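Local atomic coordinates of MgGH51 (Meripilus giganteus, PDB entry 6ZPV), a protein that probably releases terminal alpha-L-arabinofuranosyl residues from arabinose-containing plant polysaccharides, as a fungal alpha-L-arabinofuranosidase of glycoside hydrolase family GH51. Residues A[570-581]-A[597-608]. Residues are numbered along the deposited sequence; the frame is centred on the assembly and turned at random.
With SO4 (sulfate ion), chain H.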
loop_
_atom_site.group_PDB
_atom_site.type_symbol
_atom_site.label_atom_id
_atom_site.label_comp_id
_atom_site.label_asym_id
_atom_site.label_seq_id
_atom_site.Cartn_x
_atom_site.Cartn_y
_atom_site.Cartn_z
ATOM N N ASN A 570 -34.252 -18.841 17.799
ATOM C CA ASN A 570 -35.040 -18.561 19.022
ATOM C C ASN A 570 -35.569 -17.131 19.019
ATOM O O ASN A 570 -36.789 -16.911 19.330
ATOM C CB ASN A 570 -34.198 -18.788 20.262
ATOM C CG ASN A 570 -33.811 -20.235 20.367
ATOM O OD1 ASN A 570 -34.684 -21.082 20.372
ATOM N ND2 ASN A 570 -32.525 -20.523 20.393
ATOM N N SER A 571 -34.697 -16.190 18.762
ATOM C CA SER A 571 -35.056 -14.755 18.766
ATOM C C SER A 571 -34.352 -14.027 17.647
ATOM O O SER A 571 -33.156 -14.360 17.338
ATOM C CB SER A 571 -34.781 -14.124 20.044
ATOM O OG SER A 571 -33.427 -14.204 20.354
ATOM N N VAL A 572 -34.993 -13.012 17.086
ATOM C CA VAL A 572 -34.377 -12.076 16.110
ATOM C C VAL A 572 -34.840 -10.687 16.562
ATOM O O VAL A 572 -36.057 -10.464 16.886
ATOM C CB VAL A 572 -34.805 -12.340 14.663
ATOM C CG1 VAL A 572 -34.233 -11.336 13.667
ATOM C CG2 VAL A 572 -34.497 -13.768 14.275
ATOM N N SER A 573 -33.949 -9.727 16.559
ATOM C CA SER A 573 -34.293 -8.348 16.883
ATOM C C SER A 573 -35.410 -7.844 15.980
ATOM O O SER A 573 -35.539 -8.219 14.848
ATOM C CB SER A 573 -33.059 -7.495 16.810
ATOM O OG SER A 573 -32.430 -7.506 15.540
ATOM N N SER A 574 -36.210 -6.915 16.553
ATOM C CA SER A 574 -37.363 -6.293 15.870
ATOM C C SER A 574 -36.946 -5.192 14.918
ATOM O O SER A 574 -37.776 -4.737 14.138
ATOM C CB SER A 574 -38.379 -5.774 16.933
ATOM O OG SER A 574 -38.935 -6.930 17.559
ATOM N N THR A 575 -35.712 -4.683 15.091
ATOM C CA THR A 575 -35.119 -3.705 14.181
ATOM C C THR A 575 -33.704 -4.152 13.826
ATOM O O THR A 575 -33.118 -5.005 14.512
ATOM C CB THR A 575 -35.087 -2.294 14.802
ATOM O OG1 THR A 575 -34.222 -2.323 15.942
ATOM C CG2 THR A 575 -36.450 -1.780 15.166
ATOM N N GLY A 576 -33.201 -3.622 12.747
ATOM C CA GLY A 576 -31.835 -3.863 12.291
ATOM C C GLY A 576 -31.289 -2.592 11.638
ATOM O O GLY A 576 -32.080 -1.637 11.363
ATOM N N THR A 577 -29.990 -2.578 11.379
ATOM C CA THR A 577 -29.398 -1.539 10.605
ATOM C C THR A 577 -29.295 -1.966 9.147
ATOM O O THR A 577 -29.153 -3.157 8.853
ATOM C CB THR A 577 -28.060 -1.091 11.155
ATOM O OG1 THR A 577 -27.179 -2.169 10.908
ATOM C CG2 THR A 577 -28.115 -0.672 12.614
ATOM N N LEU A 578 -29.384 -0.979 8.253
ATOM C CA LEU A 578 -29.222 -1.150 6.818
ATOM C C LEU A 578 -28.129 -0.206 6.338
ATOM O O LEU A 578 -28.210 1.013 6.606
ATOM C CB LEU A 578 -30.543 -0.864 6.089
ATOM C CG LEU A 578 -30.481 -0.839 4.561
ATOM C CD1 LEU A 578 -30.076 -2.178 3.946
ATOM C CD2 LEU A 578 -31.798 -0.340 3.950
ATOM N N GLN A 579 -27.170 -0.711 5.588
ATOM C CA GLN A 579 -26.127 0.113 4.929
ATOM C C GLN A 579 -26.180 -0.235 3.460
ATOM O O GLN A 579 -26.095 -1.406 3.133
ATOM C CB GLN A 579 -24.740 -0.223 5.523
ATOM C CG GLN A 579 -24.665 -0.022 7.022
ATOM C CD GLN A 579 -23.402 -0.582 7.631
ATOM O OE1 GLN A 579 -23.397 -1.694 8.305
ATOM N NE2 GLN A 579 -22.381 0.149 7.459
ATOM N N VAL A 580 -26.286 0.783 2.599
ATOM C CA VAL A 580 -26.466 0.552 1.145
ATOM C C VAL A 580 -25.489 1.423 0.367
ATOM O O VAL A 580 -25.456 2.648 0.580
ATOM C CB VAL A 580 -27.891 0.946 0.689
ATOM C CG1 VAL A 580 -28.146 0.641 -0.772
ATOM C CG2 VAL A 580 -28.959 0.312 1.522
ATOM N N LEU A 581 -24.778 0.808 -0.543
ATOM C CA LEU A 581 -23.927 1.450 -1.541
ATOM C C LEU A 581 -24.546 1.210 -2.925
ATOM O O LEU A 581 -24.652 0.033 -3.332
ATOM C CB LEU A 581 -22.530 0.855 -1.469
ATOM C CG LEU A 581 -21.505 1.443 -2.442
ATOM C CD1 LEU A 581 -21.029 2.808 -1.958
ATOM C CD2 LEU A 581 -20.321 0.472 -2.554
ATOM N N ILE A 597 -20.489 8.845 -4.789
ATOM C CA ILE A 597 -21.080 7.552 -4.361
ATOM C C ILE A 597 -20.573 7.191 -2.981
ATOM O O ILE A 597 -19.390 6.812 -2.851
ATOM C CB ILE A 597 -20.790 6.425 -5.353
ATOM C CG1 ILE A 597 -21.182 6.742 -6.799
ATOM C CG2 ILE A 597 -21.419 5.130 -4.894
ATOM C CD1 ILE A 597 -22.633 6.967 -7.011
ATOM N N VAL A 598 -21.438 7.330 -1.974
ATOM C CA VAL A 598 -21.108 6.987 -0.586
ATOM C C VAL A 598 -22.240 6.174 0.003
ATOM O O VAL A 598 -23.398 6.276 -0.412
ATOM C CB VAL A 598 -20.818 8.251 0.224
ATOM C CG1 VAL A 598 -19.620 9.004 -0.371
ATOM C CG2 VAL A 598 -22.057 9.111 0.343
ATOM N N PRO A 599 -21.935 5.316 0.978
ATOM C CA PRO A 599 -22.973 4.475 1.555
ATOM C C PRO A 599 -23.968 5.318 2.371
ATOM O O PRO A 599 -23.593 6.356 2.937
ATOM C CB PRO A 599 -22.202 3.494 2.438
ATOM C CG PRO A 599 -20.857 3.813 2.398
ATOM C CD PRO A 599 -20.602 4.995 1.480
ATOM N N LYS A 600 -25.174 4.822 2.490
ATOM C CA LYS A 600 -26.225 5.391 3.336
ATOM C C LYS A 600 -26.609 4.372 4.381
ATOM O O LYS A 600 -26.834 3.198 4.069
ATOM C CB LYS A 600 -27.430 5.785 2.474
ATOM C CG LYS A 600 -27.086 6.692 1.276
ATOM C CD LYS A 600 -26.280 7.964 1.422
ATOM C CE LYS A 600 -25.959 8.700 0.120
ATOM N NZ LYS A 600 -25.682 10.133 0.444
ATOM N N THR A 601 -26.699 4.823 5.625
ATOM C CA THR A 601 -27.047 4.005 6.781
ATOM C C THR A 601 -28.420 4.411 7.352
ATOM O O THR A 601 -28.719 5.617 7.424
ATOM C CB THR A 601 -25.980 4.014 7.876
ATOM O OG1 THR A 601 -24.706 3.611 7.320
ATOM C CG2 THR A 601 -26.339 3.172 9.078
ATOM N N SER A 602 -29.197 3.421 7.717
ATOM C CA SER A 602 -30.535 3.622 8.295
ATOM C C SER A 602 -30.856 2.493 9.252
ATOM O O SER A 602 -30.129 1.501 9.314
ATOM C CB SER A 602 -31.562 3.738 7.180
ATOM O OG SER A 602 -31.614 2.549 6.407
ATOM N N THR A 603 -32.015 2.608 9.913
ATOM C CA THR A 603 -32.611 1.516 10.708
ATOM C C THR A 603 -33.936 1.142 10.089
ATOM O O THR A 603 -34.699 2.015 9.618
ATOM C CB THR A 603 -32.694 1.876 12.189
ATOM O OG1 THR A 603 -33.225 3.203 12.406
ATOM C CG2 THR A 603 -31.296 1.897 12.766
ATOM N N ILE A 604 -34.249 -0.138 10.135
ATOM C CA ILE A 604 -35.436 -0.735 9.501
ATOM C C ILE A 604 -36.053 -1.740 10.455
ATOM O O ILE A 604 -35.376 -2.326 11.341
ATOM C CB ILE A 604 -35.072 -1.404 8.158
ATOM C CG1 ILE A 604 -34.022 -2.484 8.348
ATOM C CG2 ILE A 604 -34.721 -0.366 7.078
ATOM C CD1 ILE A 604 -33.882 -3.409 7.176
ATOM N N GLY A 605 -37.326 -2.036 10.215
ATOM C CA GLY A 605 -37.966 -3.156 10.880
ATOM C C GLY A 605 -37.475 -4.504 10.399
ATOM O O GLY A 605 -37.259 -4.682 9.185
ATOM N N THR A 606 -37.321 -5.511 11.266
ATOM C CA THR A 606 -36.862 -6.853 10.824
ATOM C C THR A 606 -37.811 -7.946 11.370
ATOM O O THR A 606 -38.802 -8.188 10.789
ATOM C CB THR A 606 -35.344 -6.953 11.068
ATOM O OG1 THR A 606 -34.967 -6.521 12.381
ATOM C CG2 THR A 606 -34.552 -6.095 10.090
ATOM N N GLY A 607 -37.271 -8.912 12.016
ATOM C CA GLY A 607 -37.868 -9.947 12.835
ATOM C C GLY A 607 -37.574 -11.251 12.178
ATOM O O GLY A 607 -36.606 -11.362 11.370
ATOM N N LYS A 608 -38.330 -12.266 12.536
ATOM C CA LYS A 608 -38.062 -13.601 11.988
ATOM C C LYS A 608 -38.350 -13.676 10.509
ATOM O O LYS A 608 -37.837 -14.636 9.880
ATOM C CB LYS A 608 -38.777 -14.686 12.792
ATOM C CG LYS A 608 -38.118 -14.985 14.126
ATOM C CD LYS A 608 -38.835 -15.959 15.017
ATOM C CE LYS A 608 -38.037 -16.322 16.231
ATOM N NZ LYS A 608 -38.770 -17.338 17.051
HETATM S S SO4 H . -35.904 -6.494 20.421
HETATM O O1 SO4 H . -35.093 -7.661 20.607
HETATM O O2 SO4 H . -35.433 -5.867 19.180
HETATM O O3 SO4 H . -37.219 -6.998 20.085
HETATM O O4 SO4 H . -36.035 -5.768 21.588
#
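Extended from CG to its amine, with CG anti to the carbonyl carbon (chi1 -75°), Lys608 reaches back along 570-581 until NZ meets Asn570 O at 3.0 Å, approaching from above the carbonyl plane. On the way its CG passes Val572 CG2 at 3.8 Å. A weak second bond from NZ goes to Phe569 O. With an alanine in place of Lys608, Asn570 O and Phe569 O would probably lose this donor and Val572 CG2 some of its cover. Thr606 shows how a side chain can extend a backbone pairing: in one of its two conformers, chi1 of 48° lets OG1 donate to Ser573 O at 3.0 Å, while its own N-H bonds Ser574 O almost straight (170°). Beyond this irregular end, 575-581 and 600-605 form a regular antiparallel pair at the edge of the C-terminal beta-sheet, where 600-605 is the outermost strand and 618-625 flanks 575-581 on its other edge. Paired N-H...O bonds join Gly576 with Ile604, Leu578 with Ser602 and Val580 with Lys600. Leu578 CB lies 3.6 Å from Ser602 OG on their shared face. At the far end, the side chains of Leu581 and Ile597 cross at about a right angle, Leu581 CD1 3.8 Å from Ile597 CG2.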